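Local coordinates for putative GH105 family protein (Salmonella enterica subsp. enterica serovar Paratyphi A, PDB 3QWT) that is of unknown function but, as a possible glycoside hydrolase of family 105, may remove unsaturated uronic acid residues from the ends of oligosaccharides, at residues H35-I40 with Y74-Y79; P177-G182 with E192-Q197. All blocks are in the same frame, centred on the assembly; numbering follows the deposited sequence.

Contact 1: residues H35-I40 with Y74-Y79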
loop_
_atom_site.group_PDB
_atom_site.type_symbol
_atom_site.label_atom_id
_atom_site.label_comp_id
_atom_site.label_asym_id
_atom_site.label_seq_id
_atom_site.Cartn_x
_atom_site.Cartn_y
_atom_site.Cartn_z
ATOM N N HIS A 35 15.939 -45.798 -13.985
ATOM C CA HIS A 35 16.917 -46.826 -13.666
ATOM C C HIS A 35 17.990 -46.871 -14.746
ATOM O O HIS A 35 19.183 -47.010 -14.462
ATOM C CB HIS A 35 16.244 -48.192 -13.531
ATOM C CG HIS A 35 17.184 -49.279 -13.109
ATOM N ND1 HIS A 35 17.714 -50.194 -13.997
ATOM C CD2 HIS A 35 17.706 -49.583 -11.899
ATOM C CE1 HIS A 35 18.516 -51.015 -13.348
ATOM N NE2 HIS A 35 18.528 -50.670 -12.073
ATOM N N ASN A 36 17.550 -46.732 -15.987
ATOM C CA ASN A 36 18.463 -46.665 -17.116
ATOM C C ASN A 36 19.450 -45.485 -16.984
ATOM O O ASN A 36 20.668 -45.667 -17.017
ATOM C CB ASN A 36 17.652 -46.590 -18.421
ATOM C CG ASN A 36 18.445 -47.033 -19.628
ATOM O OD1 ASN A 36 19.077 -46.219 -20.291
ATOM N ND2 ASN A 36 18.414 -48.334 -19.921
ATOM N N LEU A 37 18.915 -44.282 -16.808
ATOM C CA LEU A 37 19.724 -43.066 -16.689
ATOM C C LEU A 37 20.909 -43.192 -15.733
ATOM O O LEU A 37 22.054 -42.995 -16.133
ATOM C CB LEU A 37 18.843 -41.890 -16.257
ATOM C CG LEU A 37 19.308 -40.448 -16.485
ATOM C CD1 LEU A 37 18.199 -39.468 -16.066
ATOM C CD2 LEU A 37 20.600 -40.119 -15.758
ATOM N N VAL A 38 20.629 -43.492 -14.468
ATOM C CA VAL A 38 21.665 -43.600 -13.451
ATOM C C VAL A 38 22.646 -44.744 -13.718
ATOM O O VAL A 38 23.677 -44.859 -13.055
ATOM C CB VAL A 38 21.048 -43.761 -12.060
ATOM C CG1 VAL A 38 20.073 -42.631 -11.820
ATOM C CG2 VAL A 38 20.344 -45.096 -11.935
ATOM N N ASN A 39 22.331 -45.571 -14.709
ATOM C CA ASN A 39 23.184 -46.693 -15.054
ATOM C C ASN A 39 23.799 -46.608 -16.438
ATOM O O ASN A 39 24.309 -47.601 -16.940
ATOM C CB ASN A 39 22.413 -48.001 -14.922
ATOM C CG ASN A 39 22.250 -48.422 -13.492
ATOM O OD1 ASN A 39 21.132 -48.564 -12.996
ATOM N ND2 ASN A 39 23.371 -48.608 -12.804
ATOM N N ILE A 40 23.769 -45.424 -17.040
ATOM C CA ILE A 40 24.411 -45.216 -18.332
ATOM C C ILE A 40 25.925 -45.238 -18.158
ATOM O O ILE A 40 26.451 -44.712 -17.178
ATOM C CB ILE A 40 23.991 -43.879 -18.965
ATOM C CG1 ILE A 40 22.467 -43.801 -19.085
ATOM C CG2 ILE A 40 24.647 -43.705 -20.326
ATOM C CD1 ILE A 40 21.928 -44.379 -20.374
ATOM N N TYR A 74 16.333 -32.189 -13.608
ATOM C CA TYR A 74 15.081 -31.436 -13.705
ATOM C C TYR A 74 13.919 -32.378 -14.031
ATOM O O TYR A 74 12.850 -32.314 -13.418
ATOM C CB TYR A 74 15.222 -30.345 -14.759
ATOM C CG TYR A 74 14.131 -29.316 -14.781
ATOM C CD1 TYR A 74 13.699 -28.708 -13.613
ATOM C CD2 TYR A 74 13.557 -28.920 -15.983
ATOM C CE1 TYR A 74 12.709 -27.749 -13.635
ATOM C CE2 TYR A 74 12.572 -27.964 -16.020
ATOM C CZ TYR A 74 12.149 -27.375 -14.838
ATOM O OH TYR A 74 11.165 -26.414 -14.866
ATOM N N GLY A 75 14.143 -33.277 -14.985
ATOM C CA GLY A 75 13.148 -34.279 -15.318
ATOM C C GLY A 75 12.774 -35.102 -14.097
ATOM O O GLY A 75 11.599 -35.304 -13.809
HETATM N N MSE A 76 13.782 -35.578 -13.373
HETATM C CA MSE A 76 13.553 -36.271 -12.108
HETATM C C MSE A 76 12.770 -35.400 -11.134
HETATM O O MSE A 76 11.818 -35.869 -10.494
HETATM C CB MSE A 76 14.882 -36.667 -11.465
HETATM C CG MSE A 76 15.610 -37.786 -12.183
HETATM SE SE MSE A 76 17.257 -38.292 -11.234
HETATM C CE MSE A 76 17.953 -39.566 -12.536
ATOM N N TYR A 77 13.172 -34.135 -11.010
ATOM C CA TYR A 77 12.523 -33.261 -10.040
ATOM C C TYR A 77 11.038 -33.195 -10.347
ATOM O O TYR A 77 10.206 -33.349 -9.460
ATOM C CB TYR A 77 13.119 -31.847 -9.997
ATOM C CG TYR A 77 12.386 -31.018 -8.976
ATOM C CD1 TYR A 77 12.582 -31.245 -7.621
ATOM C CD2 TYR A 77 11.440 -30.069 -9.357
ATOM C CE1 TYR A 77 11.881 -30.528 -6.663
ATOM C CE2 TYR A 77 10.726 -29.344 -8.397
ATOM C CZ TYR A 77 10.959 -29.585 -7.055
ATOM O OH TYR A 77 10.276 -28.889 -6.088
ATOM N N HIS A 78 10.719 -32.987 -11.620
ATOM C CA HIS A 78 9.325 -32.936 -12.063
ATOM C C HIS A 78 8.508 -34.113 -11.534
ATOM O O HIS A 78 7.492 -33.924 -10.861
ATOM C CB HIS A 78 9.232 -32.831 -13.598
ATOM C CG HIS A 78 9.219 -31.417 -14.089
ATOM N ND1 HIS A 78 8.062 -30.767 -14.447
ATOM C CD2 HIS A 78 10.214 -30.508 -14.227
ATOM C CE1 HIS A 78 8.342 -29.525 -14.801
ATOM N NE2 HIS A 78 9.643 -29.343 -14.675
ATOM N N TYR A 79 8.970 -35.325 -11.812
ATOM C CA TYR A 79 8.315 -36.487 -11.249
ATOM C C TYR A 79 8.192 -36.388 -9.728
ATOM O O TYR A 79 7.104 -36.586 -9.173
ATOM C CB TYR A 79 9.018 -37.777 -11.658
ATOM C CG TYR A 79 8.168 -39.012 -11.373
ATOM C CD1 TYR A 79 7.068 -39.311 -12.167
ATOM C CD2 TYR A 79 8.458 -39.863 -10.308
ATOM C CE1 TYR A 79 6.282 -40.424 -11.920
ATOM C CE2 TYR A 79 7.674 -40.978 -10.051
ATOM C CZ TYR A 79 6.582 -41.250 -10.865
ATOM O OH TYR A 79 5.782 -42.348 -10.626
#

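Contact 2: residues P177-G182 with E192-Q197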
loop_
_atom_site.group_PDB
_atom_site.type_symbol
_atom_site.label_atom_id
_atom_site.label_comp_id
_atom_site.label_asym_id
_atom_site.label_seq_id
_atom_site.Cartn_x
_atom_site.Cartn_y
_atom_site.Cartn_z
ATOM N N PRO A 177 17.368 -21.267 -14.955
ATOM C CA PRO A 177 17.879 -21.369 -13.578
ATOM C C PRO A 177 18.015 -20.007 -12.915
ATOM O O PRO A 177 17.704 -19.860 -11.735
ATOM C CB PRO A 177 19.259 -22.010 -13.759
ATOM C CG PRO A 177 19.123 -22.825 -15.012
ATOM C CD PRO A 177 18.149 -22.094 -15.900
ATOM N N LEU A 178 18.479 -19.018 -13.668
ATOM C CA LEU A 178 18.649 -17.675 -13.113
ATOM C C LEU A 178 17.315 -17.057 -12.686
ATOM O O LEU A 178 17.191 -16.520 -11.596
ATOM C CB LEU A 178 19.354 -16.760 -14.108
ATOM C CG LEU A 178 19.435 -15.311 -13.649
ATOM C CD1 LEU A 178 20.281 -15.162 -12.359
ATOM C CD2 LEU A 178 20.000 -14.476 -14.774
ATOM N N ALA A 179 16.322 -17.146 -13.558
ATOM C CA ALA A 179 14.950 -16.778 -13.232
ATOM C C ALA A 179 14.456 -17.466 -11.953
ATOM O O ALA A 179 13.893 -16.826 -11.067
ATOM C CB ALA A 179 14.038 -17.145 -14.389
ATOM N N LYS A 180 14.650 -18.770 -11.851
ATOM C CA LYS A 180 14.072 -19.474 -10.714
ATOM C C LYS A 180 14.721 -18.962 -9.428
ATOM O O LYS A 180 14.032 -18.638 -8.449
ATOM C CB LYS A 180 14.205 -20.989 -10.861
ATOM C CG LYS A 180 13.893 -21.776 -9.585
ATOM C CD LYS A 180 12.481 -21.535 -9.079
ATOM C CE LYS A 180 12.122 -22.513 -7.946
ATOM N NZ LYS A 180 10.758 -22.305 -7.328
ATOM N N ILE A 181 16.040 -18.836 -9.459
ATOM C CA ILE A 181 16.777 -18.379 -8.287
ATOM C C ILE A 181 16.362 -16.961 -7.906
ATOM O O ILE A 181 16.247 -16.642 -6.724
ATOM C CB ILE A 181 18.304 -18.447 -8.522
ATOM C CG1 ILE A 181 18.716 -19.898 -8.754
ATOM C CG2 ILE A 181 19.055 -17.889 -7.323
ATOM C CD1 ILE A 181 20.199 -20.090 -8.901
ATOM N N GLY A 182 16.128 -16.123 -8.915
ATOM C CA GLY A 182 15.727 -14.745 -8.700
ATOM C C GLY A 182 14.414 -14.679 -7.937
ATOM O O GLY A 182 14.279 -13.953 -6.951
ATOM N N GLU A 192 14.699 -9.818 -14.045
ATOM C CA GLU A 192 14.709 -8.787 -15.085
ATOM C C GLU A 192 15.757 -9.169 -16.135
ATOM O O GLU A 192 15.504 -9.124 -17.344
ATOM C CB GLU A 192 14.991 -7.378 -14.518
ATOM C CG GLU A 192 13.786 -6.686 -13.886
ATOM C CD GLU A 192 12.479 -6.886 -14.680
ATOM O OE1 GLU A 192 11.685 -7.758 -14.268
ATOM O OE2 GLU A 192 12.229 -6.185 -15.698
ATOM N N GLU A 193 16.924 -9.584 -15.657
ATOM C CA GLU A 193 17.991 -10.013 -16.544
ATOM C C GLU A 193 17.501 -11.170 -17.400
ATOM O O GLU A 193 17.737 -11.217 -18.610
ATOM C CB GLU A 193 19.212 -10.441 -15.725
ATOM C CG GLU A 193 20.323 -11.051 -16.564
ATOM C CD GLU A 193 20.944 -10.066 -17.565
ATOM O OE1 GLU A 193 21.605 -10.522 -18.522
ATOM O OE2 GLU A 193 20.791 -8.839 -17.388
ATOM N N ALA A 194 16.816 -12.105 -16.757
ATOM C CA ALA A 194 16.330 -13.302 -17.440
ATOM C C ALA A 194 15.342 -12.971 -18.586
ATOM O O ALA A 194 15.435 -13.506 -19.684
ATOM C CB ALA A 194 15.709 -14.265 -16.427
ATOM N N THR A 195 14.411 -12.072 -18.310
ATOM C CA THR A 195 13.445 -11.607 -19.301
ATOM C C THR A 195 14.128 -10.915 -20.450
ATOM O O THR A 195 13.797 -11.156 -21.619
ATOM C CB THR A 195 12.480 -10.622 -18.663
ATOM O OG1 THR A 195 11.868 -11.275 -17.552
ATOM C CG2 THR A 195 11.394 -10.171 -19.672
ATOM N N TYR A 196 15.082 -10.044 -20.125
ATOM C CA TYR A 196 15.840 -9.393 -21.176
ATOM C C TYR A 196 16.544 -10.431 -22.051
ATOM O O TYR A 196 16.502 -10.349 -23.280
ATOM C CB TYR A 196 16.825 -8.379 -20.622
ATOM C CG TYR A 196 17.695 -7.761 -21.678
ATOM C CD1 TYR A 196 17.212 -6.734 -22.490
ATOM C CD2 TYR A 196 18.998 -8.219 -21.891
ATOM C CE1 TYR A 196 17.997 -6.160 -23.466
ATOM C CE2 TYR A 196 19.809 -7.644 -22.874
ATOM C CZ TYR A 196 19.291 -6.614 -23.660
ATOM O OH TYR A 196 20.063 -6.040 -24.637
ATOM N N GLN A 197 17.166 -11.425 -21.428
ATOM C CA GLN A 197 17.837 -12.435 -22.226
ATOM C C GLN A 197 16.840 -13.121 -23.189
ATOM O O GLN A 197 17.167 -13.373 -24.350
ATOM C CB GLN A 197 18.578 -13.438 -21.346
ATOM C CG GLN A 197 19.837 -12.861 -20.687
ATOM C CD GLN A 197 20.831 -12.323 -21.716
ATOM O OE1 GLN A 197 20.955 -12.867 -22.824
ATOM N NE2 GLN A 197 21.529 -11.241 -21.363
#

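Contact 1: residues H35-I40 with Y74-Y79
Leu37 and Val38 receive the end of Met76, a selenomethionine in this crystal, which reaches over from helix 67-83. CB of Met76 sets out toward residues 35-40, and with chi1 at -71° CG stands anti to its own carbonyl carbon; neither atom comes within 4.2 Å of Leu37 or Val38. The chain runs on extended through SE, which also stays short of close contact, and so carries its methyl group to the full length of the side chain. Between the two segments only CE of Met76 touches: it lies 3.5 Å from CD1 of Leu37 and 3.8 Å from CG1 of Val38. Leu37 answers from the other end, CG nearly anti to the backbone N (chi1 -160°) and CD1 continuing the extended line, so the two side chains meet tip to tip. Val38 is met from a different direction, its CG1 branch slanting across the end of Met76. Leu37 opens a type I turn that runs to Ile40, with Ile40 N bonded to Leu37 O at 3.1 Å, and Val38 is its second residue. No hydrogen bond links the segments, and the backbones stay well apart, with 10.3 Å between the CA atoms of Leu37 and Met76. Ile91 of helix 86-102 touches both Val38 and Met76, while Met370 of helix 363-377 packs on Leu37. This is apolar packing between the C-terminal end of helix 23-37 with the turn that follows, and helix 67-83, part of the interior of an alpha/alpha toroid.

Contact 2: residues P177-G182 with E192-Q197
Ala179 and Ala194 form the apolar centre of this crossing, their CB atoms 3.9 Å apart and their CA atoms only 5.6 Å. The small side chains allow the helix segments to approach to 8.7 Å between axes, running antiparallel at 153°. CB of Ala194 points into the partner helix and also sits 4.1 Å from the backbone N of Ala179. Beside this pair, Leu178 sends its CD2 branch against the CH2 part of an acid, 3.9 Å from CG of Glu193, the two side chains passing at a slant. Both have CG anti to the backbone N, but Glu193 then bends at chi2 (64°), which turns its carboxylate away from helix 170-184 after CG has made the contact.

No hydrogen bond crosses between the two segments; the side-chain bond formed inside them joins two residues of helix 188-205. NE2 of Gln197, one turn further on, donates to OE1 of Glu193 at 2.9 Å and a fairly straight 160°, arriving on the syn side but tilted from the carboxylate plane. The amide is fixed at both ends, since its NE2 also bonds Gly151 O and its OE1 accepts from Met153 N.

Ionic pairs engage both oxygens of Glu193: OE1, already bonded by Gln197, also pairs with Arg147 NH2, and OE2 pairs with Arg258 NH1 of the second subunit. Two guanidinium groups and an amide would be expected to stabilise the negative charge of this buried acid. Glu193 is thus divided by chemistry, its methylene part joining the apolar contact between the antiparallel helices and its carboxylate tying that helix to the neighbouring subunit.

The contacts come in series along the chain: contact 1 closes before contact 2 opens. Their centres lie 25 Å apart and their nearest atoms about 7 Å, so they do not touch. They share no helix. Both join helices that follow one another in the chain: in contact 1 a long connection with two short strands separates 23-37 from 67-83, in contact 2 a short one separates 170-184 from 188-205, a helical hairpin. Both are buried within the same largely helical toroid, their centres about 13 and 16 Å from the centre of the chain. Only contact 2 is reached by the second subunit, so one belongs to the inner packing of a single chain and the other also to the assembly.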